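Local coordinates for protein iron dependent repressor (Sulfolobus solfataricus, PDB 2X4H) that probably acts as a metal-responsive, DNA-binding transcriptional regulator of the DtxR/MntR family that binds zinc and pairs with a second copy of itself, at residues Ile88-Leu91 against Leu92-Gly96; Pro114-Ile117 against Ile118-Tyr122; Leu20-Lys23 against Arg24-Ser28. All coordinates share one frame; numbering follows the deposited sequence.

From the N terminus, interaction 3 comes first, on the last two turns of helix 13-27 in the DNA-binding domain; interaction 1 follows at the C-terminal end of the long helix 72-94, and interaction 2 on helix 115-124. Each joins adjacent turns of one helix, so none closes a loop, and the three run in series without nesting or crossing. Interactions 1 and 2 share the metal-binding and dimerisation domain: L91 packs on L121 and I88 on I118, and both contacts reach the second subunit. Interaction 3 lies on the other side of the chain's centre, its centre about 31 Å from that of interaction 1.

Interaction 1: residues Ile88-Leu91 against Leu92-Gly96; sequences IEIL and LVNIG. With ZN (zinc ion), chain N; ZN (zinc ion), chain M.
The C-terminal end of helix 72-94, where I88-L91 meet L92-G96, combines a two-zinc site with a dimer surface. Four i to i+4 backbone bonds tie the turns together, from L92 N to I88 O through I95 N to L91 O; in the second, V93 N reaches E89 O at 2.9 Å. I88 and L92 run alongside each other in a common direction, with I88 CG2 3.7 Å from L92 CD1. The I88 methyl gets there because CG2 stands anti to the backbone N, with CG1 swung beside that N (chi1 -79°). L92 also packs on A102 of helix 99-107 and on I117 of the second subunit, and an alanine here would probably open a gap among I88, A102 and that I117. The stretched E89 side chain carries its carboxylate to the metals, where it bridges two zinc ions: OE1 holds the chain N ion at 1.9 Å and OE2 the chain M ion at 2.1 Å. A shared water forms a second bridge; C131 and H133 complete the first ion's protein ligands, H85 and C103 the second's. The helix itself ends in a Schellman motif, with G96 at positive phi (105°) as the C-prime residue: its N bonds V93 O at 3.0 Å, and outside that bond I97 N pairs with L92 O. One turn apart, L91 CD1 touches I95 CG2 at 3.8 Å as the two side chains run obliquely across each other; L91 packs on L91 of the second subunit, and I95 on Y124 of that subunit. N94 lies alongside I90, its ND2 3.6 Å from I90 CG2.

Interaction 2: residues Pro114-Ile117 against Ile118-Tyr122; sequences PEEI and IDKLY
P114 is the N-cap residue of helix 115-124, and its O accepts a nearly straight bond from I118 N at 3.3 Å, in the carbonyl plane. E115 O takes D119 N in the next bond. The E115 side chain slants past D119, the carboxylate planes 78° apart, and OE2 comes within 3.7 Å of D119 OD2. One water sits between them, 2.7 Å from E115 OE2, though its very short approach to D119 OD2 is doubtful; a zinc ion has been seen bound by these two acids, though none is bound to them in this chain. E116 forms a salt bridge along the helix: with its CG anti to the backbone N (chi1 -170°), the extended chain runs beside K120, and OE2 offers its anti lone pair to K120 NZ at 3.0 Å. OE1 instead bonds Y105 OH of the second subunit, where K120 NZ also reaches G96 O. I117 O accepts L121 N at 2.8 Å, and the I117 side chain packs on I97 of the second subunit. Turned to helix 72-94 of its own chain are I118, against Y80, K83 and A84, L121, against V87, and D119, whose OD1 is salt-bridged to K83.

Interaction 3: residues Leu20-Lys23 against Arg24-Ser28; sequences LTIK and RYNDS
K23 and D27 are joined by a salt bridge on the last turns of helix 13-27, in the DNA-binding domain of the helix-turn-helix class. Three backbone bonds link the turns: N26 N meets I22 O almost straight on at 3.0 Å, D27 N reaches K23 O, and R24 N approaches L20 O from above the carbonyl plane at 3.3 Å. Among the van der Waals contacts, T21 and R24 run side by side, T21 CG2 lying 3.6 Å from R24 NH1, while T21 CA lies over one face of the R24 guanidinium. T21 OG1 is bonded to S17 O. The Y25 ring edge faces I22 O near its plane, and its OH bonds D40 of helix 34-41. I22 and N26 lie alongside each other, I22 CG2 3.4 Å from N26 OD1; the amide ties the helix to strand 67-70, OD1 taking I70 N and ND2 giving to V68 O, with E30 O as a further acceptor. In the charged pair, K23 is extended until a bend at its end (chi4 -66°) turns NZ to the D27 carboxylate. NZ gives a weak bond to D27 OD1 at 3.3 Å, and a shorter one to the syn lone pair of D27 OD2 at 2.8 Å.

Interaction 1: residues Ile88-Leu91 against Leu92-Gly96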
# COMPACT_ATOMS: atom_id res chain seq x y z
N ILE C 88 12.00 16.70 17.74
CA ILE C 88 12.98 15.74 18.25
C ILE C 88 14.39 16.34 18.25
O ILE C 88 15.11 16.23 19.24
CB ILE C 88 12.95 14.41 17.49
CG1 ILE C 88 11.78 13.55 17.98
CG2 ILE C 88 14.24 13.61 17.72
CD1 ILE C 88 11.40 12.47 17.02
N GLU C 89 14.78 17.03 17.17
CA GLU C 89 16.10 17.63 17.13
C GLU C 89 16.37 18.53 18.33
O GLU C 89 17.46 18.51 18.87
CB GLU C 89 16.30 18.51 15.89
CG GLU C 89 16.43 17.76 14.63
CD GLU C 89 17.04 18.60 13.51
OE1 GLU C 89 16.79 19.84 13.44
OE2 GLU C 89 17.74 17.97 12.67
N ILE C 90 15.37 19.34 18.69
CA ILE C 90 15.50 20.26 19.80
C ILE C 90 15.70 19.52 21.11
O ILE C 90 16.56 19.91 21.91
CB ILE C 90 14.29 21.21 19.92
CG1 ILE C 90 14.36 22.26 18.81
CG2 ILE C 90 14.29 21.95 21.30
CD1 ILE C 90 13.15 23.16 18.70
N LEU C 91 14.91 18.46 21.33
CA LEU C 91 15.10 17.62 22.52
C LEU C 91 16.52 17.10 22.55
O LEU C 91 17.17 17.14 23.59
CB LEU C 91 14.10 16.44 22.57
CG LEU C 91 14.35 15.38 23.65
CD1 LEU C 91 14.20 15.96 25.03
CD2 LEU C 91 13.42 14.14 23.41
N LEU C 92 17.02 16.64 21.41
CA LEU C 92 18.32 15.97 21.37
C LEU C 92 19.45 16.95 21.62
O LEU C 92 20.39 16.66 22.39
CB LEU C 92 18.50 15.21 20.05
CG LEU C 92 17.51 14.06 19.81
CD1 LEU C 92 17.87 13.30 18.56
CD2 LEU C 92 17.44 13.09 21.00
N VAL C 93 19.35 18.15 21.06
CA VAL C 93 20.35 19.18 21.34
C VAL C 93 20.26 19.59 22.81
O VAL C 93 21.31 19.78 23.46
CB VAL C 93 20.22 20.38 20.37
CG1 VAL C 93 21.01 21.60 20.84
CG2 VAL C 93 20.66 19.96 18.96
N ASN C 94 19.05 19.70 23.35
CA ASN C 94 18.89 20.20 24.75
C ASN C 94 19.42 19.19 25.77
O ASN C 94 19.77 19.56 26.91
CB ASN C 94 17.44 20.54 25.10
CG ASN C 94 16.93 21.76 24.40
OD1 ASN C 94 17.64 22.42 23.61
ND2 ASN C 94 15.66 22.09 24.68
N ILE C 95 19.47 17.91 25.38
CA ILE C 95 20.03 16.89 26.27
C ILE C 95 21.47 16.58 25.94
O ILE C 95 22.01 15.60 26.45
CB ILE C 95 19.17 15.60 26.30
CG1 ILE C 95 19.32 14.78 25.03
CG2 ILE C 95 17.70 15.94 26.50
CD1 ILE C 95 18.47 13.51 25.02
N GLY C 96 22.10 17.38 25.08
CA GLY C 96 23.55 17.30 24.88
C GLY C 96 24.10 16.65 23.62
O GLY C 96 25.28 16.41 23.53
ZN ZN N . 17.03 20.86 11.86
ZN ZN M . 17.35 17.95 10.62
O HOH W 1 16.20 19.68 9.84

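Interaction 2: residues Pro114-Ile117 against Ile118-Tyr122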
# COMPACT_ATOMS: atom_id res chain seq x y z
N PRO C 114 4.04 8.64 17.17
CA PRO C 114 2.64 9.09 17.12
C PRO C 114 2.42 10.58 17.44
O PRO C 114 3.18 11.20 18.21
CB PRO C 114 1.97 8.25 18.20
CG PRO C 114 2.83 7.04 18.34
CD PRO C 114 4.22 7.49 18.07
N GLU C 115 1.35 11.11 16.84
CA GLU C 115 0.97 12.52 16.87
C GLU C 115 0.92 13.08 18.27
O GLU C 115 1.42 14.19 18.53
CB GLU C 115 -0.41 12.70 16.20
CG GLU C 115 -1.03 14.12 16.32
CD GLU C 115 -2.43 14.26 15.69
OE1 GLU C 115 -2.88 13.35 14.93
OE2 GLU C 115 -3.08 15.29 15.95
N GLU C 116 0.30 12.32 19.17
CA GLU C 116 0.15 12.74 20.53
C GLU C 116 1.51 13.10 21.15
O GLU C 116 1.62 14.14 21.79
CB GLU C 116 -0.58 11.70 21.39
CG GLU C 116 -0.97 12.25 22.78
CD GLU C 116 -1.63 11.23 23.68
OE1 GLU C 116 -1.99 10.13 23.19
OE2 GLU C 116 -1.79 11.53 24.89
N ILE C 117 2.52 12.27 20.91
CA ILE C 117 3.85 12.46 21.49
C ILE C 117 4.50 13.72 20.95
O ILE C 117 5.04 14.55 21.71
CB ILE C 117 4.77 11.25 21.24
CG1 ILE C 117 4.32 10.05 22.05
CG2 ILE C 117 6.19 11.57 21.61
CD1 ILE C 117 5.04 8.75 21.70
N ILE C 118 4.49 13.86 19.63
CA ILE C 118 5.07 15.06 19.03
C ILE C 118 4.39 16.36 19.50
O ILE C 118 5.07 17.30 19.85
CB ILE C 118 5.09 14.96 17.50
CG1 ILE C 118 6.06 13.85 17.08
CG2 ILE C 118 5.42 16.31 16.84
CD1 ILE C 118 7.46 14.04 17.57
N ASP C 119 3.06 16.39 19.54
CA ASP C 119 2.35 17.57 20.04
C ASP C 119 2.63 17.81 21.50
O ASP C 119 2.77 18.97 21.92
CB ASP C 119 0.84 17.47 19.83
CG ASP C 119 0.44 17.60 18.33
OD1 ASP C 119 1.32 17.99 17.52
OD2 ASP C 119 -0.74 17.32 17.96
N LYS C 120 2.74 16.75 22.30
CA LYS C 120 3.00 16.99 23.72
C LYS C 120 4.44 17.40 23.97
O LYS C 120 4.72 18.20 24.87
CB LYS C 120 2.57 15.80 24.58
CG LYS C 120 1.05 15.84 24.78
CD LYS C 120 0.49 14.82 25.72
CE LYS C 120 -0.91 15.25 26.17
NZ LYS C 120 -1.77 14.09 26.48
N LEU C 121 5.35 16.89 23.15
CA LEU C 121 6.77 17.18 23.28
C LEU C 121 7.01 18.61 22.83
O LEU C 121 7.82 19.32 23.42
CB LEU C 121 7.64 16.19 22.50
CG LEU C 121 9.17 16.35 22.55
CD1 LEU C 121 9.69 16.31 23.99
CD2 LEU C 121 9.89 15.34 21.70
N TYR C 122 6.26 19.04 21.82
CA TYR C 122 6.29 20.42 21.35
C TYR C 122 5.90 21.37 22.47
O TYR C 122 6.64 22.32 22.78
CB TYR C 122 5.35 20.53 20.15
CG TYR C 122 5.14 21.90 19.55
CD1 TYR C 122 6.04 22.42 18.63
CD2 TYR C 122 3.99 22.60 19.80
CE1 TYR C 122 5.84 23.64 18.02
CE2 TYR C 122 3.76 23.84 19.18
CZ TYR C 122 4.70 24.36 18.29
OH TYR C 122 4.50 25.60 17.67
O HOH W 2 -1.37 17.32 15.62

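Interaction 3: residues Leu20-Lys23 against Arg24-Ser28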
# COMPACT_ATOMS: atom_id res chain seq x y z
N LEU C 20 6.69 15.63 -1.15
CA LEU C 20 7.34 16.93 -1.34
C LEU C 20 7.57 17.18 -2.82
O LEU C 20 7.52 18.32 -3.27
CB LEU C 20 8.67 17.01 -0.58
CG LEU C 20 8.55 17.19 0.94
CD1 LEU C 20 9.82 16.73 1.66
CD2 LEU C 20 8.22 18.64 1.27
N THR C 21 7.81 16.12 -3.59
CA THR C 21 7.99 16.26 -5.03
C THR C 21 6.67 16.57 -5.74
O THR C 21 6.63 17.39 -6.63
CB THR C 21 8.58 15.02 -5.66
OG1 THR C 21 9.83 14.71 -5.04
CG2 THR C 21 8.80 15.25 -7.13
N ILE C 22 5.61 15.88 -5.33
CA ILE C 22 4.27 16.16 -5.83
C ILE C 22 3.84 17.60 -5.47
O ILE C 22 3.31 18.33 -6.31
CB ILE C 22 3.24 15.12 -5.28
CG1 ILE C 22 3.52 13.74 -5.88
CG2 ILE C 22 1.78 15.55 -5.56
CD1 ILE C 22 2.82 12.61 -5.15
N LYS C 23 4.10 18.02 -4.23
CA LYS C 23 3.72 19.38 -3.78
C LYS C 23 4.36 20.52 -4.59
O LYS C 23 3.74 21.55 -4.83
CB LYS C 23 4.00 19.57 -2.27
CG LYS C 23 3.40 20.84 -1.65
CD LYS C 23 3.74 20.94 -0.17
CE LYS C 23 3.19 22.21 0.48
NZ LYS C 23 3.84 23.42 -0.07
N ARG C 24 5.61 20.33 -5.01
CA ARG C 24 6.32 21.33 -5.81
C ARG C 24 5.55 21.64 -7.11
O ARG C 24 5.27 22.79 -7.40
CB ARG C 24 7.75 20.85 -6.10
CG ARG C 24 8.69 21.88 -6.72
CD ARG C 24 9.95 21.25 -7.35
NE ARG C 24 10.76 20.44 -6.43
CZ ARG C 24 10.97 19.11 -6.52
NH1 ARG C 24 10.44 18.38 -7.50
NH2 ARG C 24 11.73 18.50 -5.62
N TYR C 25 5.19 20.60 -7.87
CA TYR C 25 4.35 20.77 -9.05
C TYR C 25 3.01 21.42 -8.68
O TYR C 25 2.66 22.48 -9.23
CB TYR C 25 4.13 19.42 -9.79
CG TYR C 25 5.41 18.89 -10.38
CD1 TYR C 25 6.11 17.85 -9.79
CD2 TYR C 25 5.97 19.49 -11.51
CE1 TYR C 25 7.29 17.39 -10.32
CE2 TYR C 25 7.17 19.03 -12.04
CZ TYR C 25 7.82 17.99 -11.43
OH TYR C 25 9.00 17.55 -11.95
N ASN C 26 2.31 20.83 -7.71
CA ASN C 26 0.99 21.33 -7.29
C ASN C 26 1.04 22.80 -6.82
O ASN C 26 0.17 23.57 -7.17
CB ASN C 26 0.40 20.50 -6.14
CG ASN C 26 0.13 19.04 -6.50
OD1 ASN C 26 -0.22 18.26 -5.60
ND2 ASN C 26 0.29 18.64 -7.77
N ASP C 27 2.06 23.17 -6.03
CA ASP C 27 2.25 24.58 -5.60
C ASP C 27 2.32 25.52 -6.80
O ASP C 27 1.92 26.67 -6.72
CB ASP C 27 3.55 24.76 -4.78
CG ASP C 27 3.41 24.28 -3.34
OD1 ASP C 27 2.28 24.07 -2.86
OD2 ASP C 27 4.45 24.12 -2.67
N SER C 28 2.83 24.99 -7.91
CA SER C 28 3.02 25.73 -9.15
C SER C 28 1.77 25.74 -10.06
O SER C 28 1.80 26.31 -11.14
CB SER C 28 4.21 25.12 -9.92
OG SER C 28 5.18 26.09 -10.23